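Local coordinates for lipase (Penicillium expansum, PDB 3G7N), which hydrolyses acylglycerol lipids such as triacylglycerols, releasing free fatty acids, as a secreted alkaline lipase of the alpha/beta-hydrolase fold, at residues 208-211 with 216-219; 116-121 with 147-152; 80-85 with 91-96; 11-16 with 53-58. All blocks are in the same frame, centred on the assembly; numbering follows the deposited sequence.

How the interactions relate
Interactions 1 and 4 both reach the large central sheet, and Y208 packs on L11 where they meet. Interaction 2 touches the same sheet from another helix, through I118 against I58 of interaction 4, and is linked to interaction 3 by a probable hydrogen bond from N148 to S85. Interaction 2 is a surface contact; the other three are partly buried. The chemistry differs too: interactions 1 and 3 are antiparallel pairings held by backbone hydrogen bonds, interaction 2 is a small apolar contact with a water bridge beside it, and interaction 4 joins an arginine to acids and to the aliphatic chain of a lysine. Interactions 1 and 3 lie on opposite sides of the chain's centre.

Interaction 1: 208-211 with 216-219; sequences YYSS and STVK
The beta hairpin formed by strands 206-210 and 218-219 is zipped up at Y209 and V218, an antiparallel hydrogen-bonded pair. V218 N gives its hydrogen to Y209 O at 2.9 Å in a nearly straight bond (166°), and the return bond from Y209 N to V218 O, 3.0 Å long, is more bent (147°). Y209 O is gripped a second time, by a CA-H...O contact from T217 CA at 3.3 Å. Beside this pair Y209 CB rests against V218 CG2 at 3.8 Å, while the tyrosine ring leads away to hydrogen-bond N232 through its OH.

The next pair, Y208 with K219, is non-hydrogen-bonded, and here the side chains do the work. They run alongside each other in the same direction: Y208 CE1 lies 3.7 Å from K219 CB, and Y208 OH ends 3.8 Å from K219 CE. Because CG of K219 is anti to its backbone N (chi1 -180°) and the chain stays extended, the methylenes follow the tyrosine ring to its hydroxyl end.

Toward the turn a side chain replaces the backbone as acceptor: S211 N donates to S216 OG at 3.0 Å. That hydroxyl also bonds T213, so one group meets both the opposite arm and the turn.

Strand 206-210 is flanked on its other edge by the parallel strand 179-185, and strand 218-219 by the short strand 2-3. On helix 8-23, Y208 touches L11 and T217 touches F8, whereas the Y209 side chain lies about 6 Å from that of D188, probably the charge-relay aspartate.

Interaction 2: 116-121 with 147-152; sequences ALIAKY and QNFPDK
I118, on the last turn of helix 97-120, makes all the direct contacts from its side, with one branch for each of two partners. The apolar part comes first. Its CD1 methyl sits over one face of the F149 ring in a CH-pi contact, 3.9 Å from the centroid and 26° off the ring normal. The methyl is displaced toward the rim, so that CD1 comes closest to F149 CD1, at 3.5 Å. The opposite face of the ring bears N148 CB, which leaves the phenyl held between two aliphatic groups.

The other branch of I118, CG2, points anti to the backbone N and meets K152 CE at 3.7 Å, the isoleucine and lysine chains running antiparallel to one another. With alanine at I118 both branches are gone, and the F149 face and the K152 chain are likely to be left less well packed.

The polar link goes through water: one molecule accepts from K152 NZ at 2.8 Å and donates to Y121 O, also at 2.8 Å, just past the helix end.

The direct contact here is thus apolar, with a water-mediated polar link beside it: the lysine packs its aliphatic chain on isoleucine, and its ammonium group passes on through the water to Y121 O.

Interaction 3: 80-85 with 91-96; sequences ITPELS and SDVKIM
P82 fits its ring against V93 and I95, and its atoms can be taken in turn. CB lies 3.8 Å from I95 CD1. CG is nearer that same methyl, at 3.7 Å, and also meets V93 CG1 at 3.9 Å, so the ring's tip is set between two branched side chains that each cross it at about a right angle. CD, where the ring returns to the backbone N, lies over V93 O at 3.4 Å; this buried carbonyl has no hydrogen-bond partner in the model. V93 CG1 reaches the proline because it stands anti to its own backbone N (chi1 165°). A serine in place of P82 would probably leave I95 CD1 and V93 CG1 without their apolar neighbour and open a gap beside them.

Two residues before the proline, I80 and I95 form an antiparallel hydrogen-bonded pair. I80 N donates to I95 O at 2.9 Å, and I95 N to I80 O at 3.0 Å, the latter in the carbonyl plane. The K94 chain folds back at chi2 (-68°) to bring its CE within 3.3 Å of T81 OG1.

This two-stranded antiparallel sheet, 79-80 with 95-96, leads straight into helix 97-120, with M96 at the N-cap position. P82 touches H100 of that helix, V93 and I95 pack on W169 of helix 167-175, and I95 also reaches I140 of helix 133-148.

Interaction 4: 11-16 with 53-58; sequences LHRAAK and TEKKTI. With SO4 (sulfate ion), chain E.
R13 NH2 is gripped by two acids, forming salt bridges to D31 and to E127, and the same E127 oxygen is hydrogen-bonded to T57 OG1. The carboxylate thus joins the arginine to T57 across the contact, where R13 NH2 and T57 OG1 themselves stay 4.3 Å apart.

The arginine reaches this far because its chain is extended from CG to NE, with CG anti to the backbone N (chi1 173°). K55 comes the other way alongside it. R13 CD and K55 CE pass at 3.8 Å, and K55 CG lies over one face of the guanidinium, 3.8 Å from R13 NH2. The lysine therefore offers methylenes rather than charge to the flat group; its NZ remains 5.0 Å from R13 NE, and the nearby acids would probably ease what repulsion is left.

One turn further along the helix, K16 NZ donates to O2 of a sulfate at 2.6 Å. The ion, also bound by S258, probably came from the crystallisation liquor.

K56 and T57 together face S52 in a G1 beta bulge where strand 57-62 begins. Helix 8-23 packing on strands 125-131 and 154-159, with R13 leaning out to strand 57-62, is the helix-on-sheet layering of an alpha/beta hydrolase.

Interaction 1: 208-211 with 216-219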
# COMPACT_ATOMS: atom_id res chain seq x y z
N TYR A 208 -4.47 0.89 -11.16
CA TYR A 208 -4.78 2.17 -11.80
C TYR A 208 -3.46 2.81 -12.18
O TYR A 208 -2.42 2.49 -11.61
CB TYR A 208 -5.51 3.11 -10.82
CG TYR A 208 -6.89 2.64 -10.41
CD1 TYR A 208 -8.02 3.02 -11.13
CD2 TYR A 208 -7.05 1.72 -9.37
CE1 TYR A 208 -9.28 2.51 -10.82
CE2 TYR A 208 -8.32 1.26 -9.00
CZ TYR A 208 -9.41 1.60 -9.78
OH TYR A 208 -10.66 1.11 -9.46
N TYR A 209 -3.49 3.71 -13.16
CA TYR A 209 -2.26 4.21 -13.74
C TYR A 209 -2.49 5.64 -14.22
O TYR A 209 -3.59 5.96 -14.69
CB TYR A 209 -1.86 3.30 -14.91
CG TYR A 209 -0.44 3.46 -15.40
CD1 TYR A 209 0.62 2.88 -14.72
CD2 TYR A 209 -0.19 4.05 -16.62
CE1 TYR A 209 1.91 2.97 -15.19
CE2 TYR A 209 1.10 4.04 -17.17
CZ TYR A 209 2.14 3.50 -16.42
OH TYR A 209 3.42 3.48 -16.94
N SER A 210 -1.51 6.51 -14.06
CA SER A 210 -1.66 7.87 -14.56
C SER A 210 -0.31 8.44 -14.91
O SER A 210 0.73 7.89 -14.51
CB SER A 210 -2.40 8.78 -13.56
OG SER A 210 -1.50 9.41 -12.66
N SER A 211 -0.34 9.61 -15.55
CA SER A 211 0.85 10.43 -15.70
C SER A 211 0.73 11.69 -14.86
O SER A 211 1.45 12.67 -15.10
CB SER A 211 1.09 10.78 -17.18
OG SER A 211 -0.03 11.44 -17.73
N SER A 216 -5.52 11.73 -17.29
CA SER A 216 -4.67 10.63 -17.74
C SER A 216 -4.91 9.34 -16.97
O SER A 216 -4.24 8.36 -17.22
CB SER A 216 -3.19 11.01 -17.63
OG SER A 216 -2.78 11.11 -16.27
N THR A 217 -5.79 9.38 -15.98
CA THR A 217 -5.99 8.24 -15.08
C THR A 217 -6.81 7.13 -15.71
O THR A 217 -7.89 7.39 -16.26
CB THR A 217 -6.64 8.68 -13.76
OG1 THR A 217 -5.77 9.58 -13.09
CG2 THR A 217 -6.91 7.47 -12.87
N VAL A 218 -6.28 5.91 -15.69
CA VAL A 218 -6.97 4.77 -16.23
C VAL A 218 -7.13 3.66 -15.20
O VAL A 218 -6.33 3.55 -14.25
CB VAL A 218 -6.27 4.22 -17.49
CG1 VAL A 218 -6.24 5.29 -18.58
CG2 VAL A 218 -4.85 3.75 -17.18
N LYS A 219 -8.16 2.85 -15.38
CA LYS A 219 -8.31 1.58 -14.69
C LYS A 219 -7.84 0.47 -15.58
O LYS A 219 -8.26 0.34 -16.72
CB LYS A 219 -9.78 1.36 -14.33
CG LYS A 219 -10.06 0.07 -13.59
CD LYS A 219 -11.56 -0.10 -13.33
CE LYS A 219 -11.83 -1.16 -12.28
NZ LYS A 219 -13.27 -1.19 -11.87

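Interaction 2: 116-121 with 147-152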
# COMPACT_ATOMS: atom_id res chain seq x y z
N ALA A 116 -8.44 -0.59 19.13
CA ALA A 116 -8.78 0.47 20.05
C ALA A 116 -9.57 1.58 19.35
O ALA A 116 -10.53 2.13 19.91
CB ALA A 116 -7.52 1.03 20.70
N LEU A 117 -9.18 1.93 18.12
CA LEU A 117 -9.88 2.97 17.40
C LEU A 117 -11.28 2.53 16.97
O LEU A 117 -12.21 3.34 16.97
CB LEU A 117 -9.05 3.46 16.21
CG LEU A 117 -7.83 4.29 16.59
CD1 LEU A 117 -6.91 4.45 15.38
CD2 LEU A 117 -8.26 5.64 17.11
N ILE A 118 -11.43 1.26 16.62
CA ILE A 118 -12.75 0.72 16.29
C ILE A 118 -13.72 0.83 17.48
O ILE A 118 -14.88 1.21 17.30
CB ILE A 118 -12.66 -0.74 15.81
CG1 ILE A 118 -12.06 -0.82 14.40
CG2 ILE A 118 -14.05 -1.41 15.86
CD1 ILE A 118 -11.66 -2.22 13.98
N ALA A 119 -13.21 0.62 18.69
CA ALA A 119 -14.05 0.77 19.88
C ALA A 119 -14.53 2.21 20.07
O ALA A 119 -15.66 2.44 20.51
CB ALA A 119 -13.30 0.30 21.10
N LYS A 120 -13.69 3.18 19.72
CA LYS A 120 -14.03 4.58 19.87
C LYS A 120 -14.86 5.11 18.71
O LYS A 120 -15.70 6.00 18.89
CB LYS A 120 -12.76 5.42 20.04
CG LYS A 120 -12.99 6.85 20.43
CD LYS A 120 -11.76 7.43 21.16
CE LYS A 120 -11.89 8.93 21.41
NZ LYS A 120 -13.19 9.32 22.02
N TYR A 121 -14.61 4.57 17.51
CA TYR A 121 -15.27 5.03 16.29
C TYR A 121 -15.88 3.83 15.54
O TYR A 121 -15.38 3.41 14.50
CB TYR A 121 -14.26 5.75 15.38
CG TYR A 121 -13.55 6.91 16.05
CD1 TYR A 121 -14.19 8.12 16.23
CD2 TYR A 121 -12.23 6.79 16.46
CE1 TYR A 121 -13.56 9.17 16.88
CE2 TYR A 121 -11.58 7.85 17.08
CZ TYR A 121 -12.25 9.02 17.30
OH TYR A 121 -11.63 10.03 18.00
N GLN A 147 -8.53 -9.97 7.62
CA GLN A 147 -8.62 -11.20 8.41
C GLN A 147 -8.92 -10.89 9.87
O GLN A 147 -9.68 -11.63 10.53
CB GLN A 147 -7.32 -11.98 8.30
CG GLN A 147 -7.13 -12.63 6.94
CD GLN A 147 -7.80 -13.98 6.86
OE1 GLN A 147 -8.65 -14.22 6.00
NE2 GLN A 147 -7.37 -14.89 7.70
N ASN A 148 -8.34 -9.81 10.41
CA ASN A 148 -8.57 -9.46 11.81
C ASN A 148 -9.89 -8.74 12.05
O ASN A 148 -10.46 -8.84 13.14
CB ASN A 148 -7.42 -8.63 12.36
CG ASN A 148 -6.26 -9.50 12.83
OD1 ASN A 148 -6.26 -9.98 13.97
ND2 ASN A 148 -5.30 -9.77 11.94
N PHE A 149 -10.40 -8.04 11.04
CA PHE A 149 -11.59 -7.20 11.18
C PHE A 149 -12.58 -7.47 10.04
O PHE A 149 -12.90 -6.59 9.26
CB PHE A 149 -11.19 -5.71 11.25
CG PHE A 149 -10.16 -5.41 12.30
CD1 PHE A 149 -10.49 -5.50 13.65
CD2 PHE A 149 -8.88 -5.01 11.95
CE1 PHE A 149 -9.55 -5.25 14.61
CE2 PHE A 149 -7.94 -4.76 12.92
CZ PHE A 149 -8.28 -4.84 14.26
N PRO A 150 -13.15 -8.70 10.02
CA PRO A 150 -13.97 -9.12 8.89
C PRO A 150 -15.34 -8.43 8.79
O PRO A 150 -15.94 -8.41 7.71
CB PRO A 150 -14.14 -10.62 9.11
CG PRO A 150 -13.95 -10.82 10.57
CD PRO A 150 -12.89 -9.81 10.95
N ASP A 151 -15.74 -7.72 9.83
CA ASP A 151 -16.99 -6.97 9.79
C ASP A 151 -16.83 -5.50 9.40
O ASP A 151 -17.78 -4.72 9.53
CB ASP A 151 -17.72 -7.09 11.13
CG ASP A 151 -16.93 -6.53 12.28
OD1 ASP A 151 -15.71 -6.27 12.11
OD2 ASP A 151 -17.48 -6.46 13.41
N LYS A 152 -15.65 -5.12 8.90
CA LYS A 152 -15.42 -3.72 8.52
C LYS A 152 -15.19 -3.61 7.02
O LYS A 152 -14.40 -4.39 6.46
CB LYS A 152 -14.20 -3.16 9.25
CG LYS A 152 -14.34 -3.13 10.76
CD LYS A 152 -15.44 -2.17 11.23
CE LYS A 152 -15.74 -2.40 12.71
NZ LYS A 152 -16.66 -1.35 13.22
O HOH W 1 -15.07 0.98 13.13

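Interaction 3: 80-85 with 91-96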
# COMPACT_ATOMS: atom_id res chain seq x y z
N ILE A 80 8.94 -17.23 1.92
CA ILE A 80 8.74 -17.94 3.17
C ILE A 80 7.27 -18.15 3.47
O ILE A 80 6.39 -17.57 2.82
CB ILE A 80 9.45 -17.26 4.36
CG1 ILE A 80 9.00 -15.81 4.52
CG2 ILE A 80 10.96 -17.26 4.15
CD1 ILE A 80 7.57 -15.66 4.97
N THR A 81 6.99 -19.09 4.36
CA THR A 81 5.65 -19.30 4.88
C THR A 81 5.34 -18.24 5.92
O THR A 81 6.03 -18.13 6.93
CB THR A 81 5.53 -20.70 5.51
OG1 THR A 81 5.76 -21.68 4.49
CG2 THR A 81 4.13 -20.90 6.09
N PRO A 82 4.35 -17.38 5.63
CA PRO A 82 4.09 -16.29 6.56
C PRO A 82 3.28 -16.75 7.76
O PRO A 82 2.51 -17.71 7.66
CB PRO A 82 3.26 -15.32 5.73
CG PRO A 82 2.58 -16.16 4.74
CD PRO A 82 3.51 -17.30 4.43
N GLU A 83 3.37 -15.99 8.84
CA GLU A 83 2.61 -16.24 10.06
C GLU A 83 2.31 -14.89 10.71
O GLU A 83 3.23 -14.15 11.05
CB GLU A 83 3.42 -17.13 11.01
CG GLU A 83 2.76 -17.38 12.35
CD GLU A 83 3.24 -18.66 13.02
OE1 GLU A 83 4.39 -19.08 12.76
OE2 GLU A 83 2.46 -19.24 13.81
N LEU A 84 1.03 -14.61 10.90
CA LEU A 84 0.59 -13.35 11.52
C LEU A 84 -0.62 -13.62 12.41
O LEU A 84 -1.58 -14.27 11.99
CB LEU A 84 0.20 -12.33 10.43
CG LEU A 84 1.32 -11.88 9.47
CD1 LEU A 84 0.72 -11.07 8.32
CD2 LEU A 84 2.40 -11.09 10.19
N SER A 85 -0.69 -12.92 13.54
CA SER A 85 -1.83 -13.12 14.43
C SER A 85 -3.14 -12.74 13.75
O SER A 85 -3.23 -11.69 13.07
CB SER A 85 -1.63 -12.37 15.74
OG SER A 85 -1.65 -10.96 15.54
N SER A 91 -1.87 -23.20 3.11
CA SER A 91 -0.55 -23.82 3.21
C SER A 91 0.41 -23.42 2.09
O SER A 91 1.63 -23.56 2.26
CB SER A 91 -0.70 -25.36 3.23
OG SER A 91 -1.18 -25.84 1.98
N ASP A 92 -0.13 -23.17 0.91
CA ASP A 92 0.72 -22.91 -0.25
C ASP A 92 1.15 -21.45 -0.40
O ASP A 92 1.99 -21.14 -1.24
CB ASP A 92 0.11 -23.46 -1.54
CG ASP A 92 -1.28 -22.91 -1.82
OD1 ASP A 92 -1.95 -22.43 -0.88
OD2 ASP A 92 -1.76 -23.07 -2.96
N VAL A 93 0.64 -20.57 0.46
CA VAL A 93 0.94 -19.14 0.35
C VAL A 93 2.38 -18.89 0.76
O VAL A 93 2.82 -19.33 1.82
CB VAL A 93 0.00 -18.30 1.26
CG1 VAL A 93 0.54 -16.87 1.44
CG2 VAL A 93 -1.36 -18.24 0.65
N LYS A 94 3.11 -18.17 -0.09
CA LYS A 94 4.46 -17.76 0.27
C LYS A 94 4.62 -16.27 -0.03
O LYS A 94 4.16 -15.80 -1.06
CB LYS A 94 5.50 -18.54 -0.54
CG LYS A 94 5.46 -20.06 -0.35
CD LYS A 94 5.90 -20.44 1.04
CE LYS A 94 5.85 -21.96 1.24
NZ LYS A 94 6.86 -22.65 0.40
N ILE A 95 5.36 -15.59 0.84
CA ILE A 95 5.61 -14.15 0.70
C ILE A 95 7.10 -13.93 0.88
O ILE A 95 7.76 -14.65 1.62
CB ILE A 95 4.83 -13.36 1.80
CG1 ILE A 95 3.32 -13.61 1.68
CG2 ILE A 95 5.14 -11.87 1.72
CD1 ILE A 95 2.50 -12.97 2.82
N MET A 96 7.63 -12.90 0.22
CA MET A 96 9.04 -12.64 0.37
C MET A 96 9.38 -12.18 1.78
O MET A 96 8.66 -11.37 2.39
CB MET A 96 9.49 -11.61 -0.68
CG MET A 96 8.78 -10.26 -0.63
SD MET A 96 9.20 -9.18 -2.03
CE MET A 96 10.76 -8.54 -1.46

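Interaction 4: 11-16 with 53-58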
# COMPACT_ATOMS: atom_id res chain seq x y z
N LEU A 11 -6.95 8.48 -5.24
CA LEU A 11 -5.57 8.04 -5.38
C LEU A 11 -4.61 9.20 -5.13
O LEU A 11 -3.52 9.01 -4.57
CB LEU A 11 -5.35 7.40 -6.75
CG LEU A 11 -6.03 6.05 -6.91
CD1 LEU A 11 -6.16 5.68 -8.39
CD2 LEU A 11 -5.32 4.96 -6.12
N HIS A 12 -5.02 10.40 -5.52
CA HIS A 12 -4.28 11.61 -5.22
C HIS A 12 -4.17 11.83 -3.70
O HIS A 12 -3.11 12.11 -3.18
CB HIS A 12 -4.94 12.82 -5.93
CG HIS A 12 -4.23 14.12 -5.70
ND1 HIS A 12 -3.02 14.43 -6.29
CD2 HIS A 12 -4.63 15.24 -5.05
CE1 HIS A 12 -2.69 15.67 -5.99
NE2 HIS A 12 -3.62 16.16 -5.19
N ARG A 13 -5.28 11.63 -3.00
CA ARG A 13 -5.27 11.67 -1.54
C ARG A 13 -4.32 10.61 -0.96
O ARG A 13 -3.56 10.89 -0.06
CB ARG A 13 -6.67 11.52 -0.95
CG ARG A 13 -6.67 11.39 0.57
CD ARG A 13 -8.09 11.34 1.14
NE ARG A 13 -8.11 11.03 2.57
CZ ARG A 13 -8.14 9.80 3.07
NH1 ARG A 13 -8.12 8.74 2.28
NH2 ARG A 13 -8.18 9.64 4.39
N ALA A 14 -4.40 9.40 -1.50
CA ALA A 14 -3.53 8.33 -1.04
C ALA A 14 -2.06 8.72 -1.20
O ALA A 14 -1.24 8.41 -0.34
CB ALA A 14 -3.83 7.05 -1.79
N ALA A 15 -1.74 9.38 -2.30
CA ALA A 15 -0.37 9.81 -2.55
C ALA A 15 0.07 10.90 -1.60
O ALA A 15 1.21 10.90 -1.14
CB ALA A 15 -0.21 10.24 -4.00
N LYS A 16 -0.85 11.82 -1.27
CA LYS A 16 -0.55 12.83 -0.25
C LYS A 16 -0.27 12.22 1.12
O LYS A 16 0.67 12.60 1.80
CB LYS A 16 -1.65 13.89 -0.16
CG LYS A 16 -1.72 14.77 -1.42
CD LYS A 16 -3.07 15.51 -1.54
CE LYS A 16 -3.26 16.55 -0.48
NZ LYS A 16 -4.54 17.29 -0.74
N THR A 53 -12.02 12.00 10.71
CA THR A 53 -13.41 12.41 10.96
C THR A 53 -14.13 12.75 9.65
O THR A 53 -15.26 12.32 9.43
CB THR A 53 -13.46 13.62 11.90
OG1 THR A 53 -12.69 13.34 13.08
CG2 THR A 53 -14.89 13.92 12.29
N GLU A 54 -13.39 13.35 8.71
CA GLU A 54 -13.92 13.72 7.40
C GLU A 54 -14.36 12.50 6.62
O GLU A 54 -15.45 12.48 6.04
CB GLU A 54 -12.88 14.51 6.62
CG GLU A 54 -13.37 14.96 5.25
CD GLU A 54 -12.32 15.75 4.48
OE1 GLU A 54 -11.51 16.45 5.13
OE2 GLU A 54 -12.18 15.50 3.27
N LYS A 55 -13.51 11.47 6.56
CA LYS A 55 -13.80 10.29 5.75
C LYS A 55 -14.51 9.17 6.51
O LYS A 55 -14.91 8.18 5.93
CB LYS A 55 -12.51 9.75 5.12
CG LYS A 55 -11.81 10.73 4.18
CD LYS A 55 -12.65 11.03 2.93
CE LYS A 55 -11.80 11.67 1.85
NZ LYS A 55 -12.63 12.07 0.69
N LYS A 56 -14.57 9.32 7.83
CA LYS A 56 -15.03 8.26 8.72
C LYS A 56 -14.25 6.98 8.49
O LYS A 56 -14.80 5.90 8.29
CB LYS A 56 -16.55 8.04 8.58
CG LYS A 56 -17.38 9.25 9.00
CD LYS A 56 -18.88 8.93 8.97
CE LYS A 56 -19.70 9.99 9.71
NZ LYS A 56 -19.48 11.35 9.16
N THR A 57 -12.93 7.14 8.55
CA THR A 57 -12.03 5.99 8.40
C THR A 57 -11.04 5.91 9.53
O THR A 57 -10.72 6.91 10.19
CB THR A 57 -11.23 6.02 7.09
OG1 THR A 57 -10.44 7.21 7.07
CG2 THR A 57 -12.14 5.90 5.88
N ILE A 58 -10.57 4.69 9.74
CA ILE A 58 -9.40 4.40 10.55
C ILE A 58 -8.31 3.94 9.59
O ILE A 58 -8.56 3.06 8.76
CB ILE A 58 -9.73 3.30 11.57
CG1 ILE A 58 -10.76 3.84 12.57
CG2 ILE A 58 -8.48 2.76 12.27
CD1 ILE A 58 -11.53 2.77 13.31
S SO4 E . -3.68 20.51 0.15
O1 SO4 E . -2.23 20.50 0.30
O2 SO4 E . -4.35 19.38 0.83
O3 SO4 E . -4.23 21.77 0.65
O4 SO4 E . -3.99 20.46 -1.28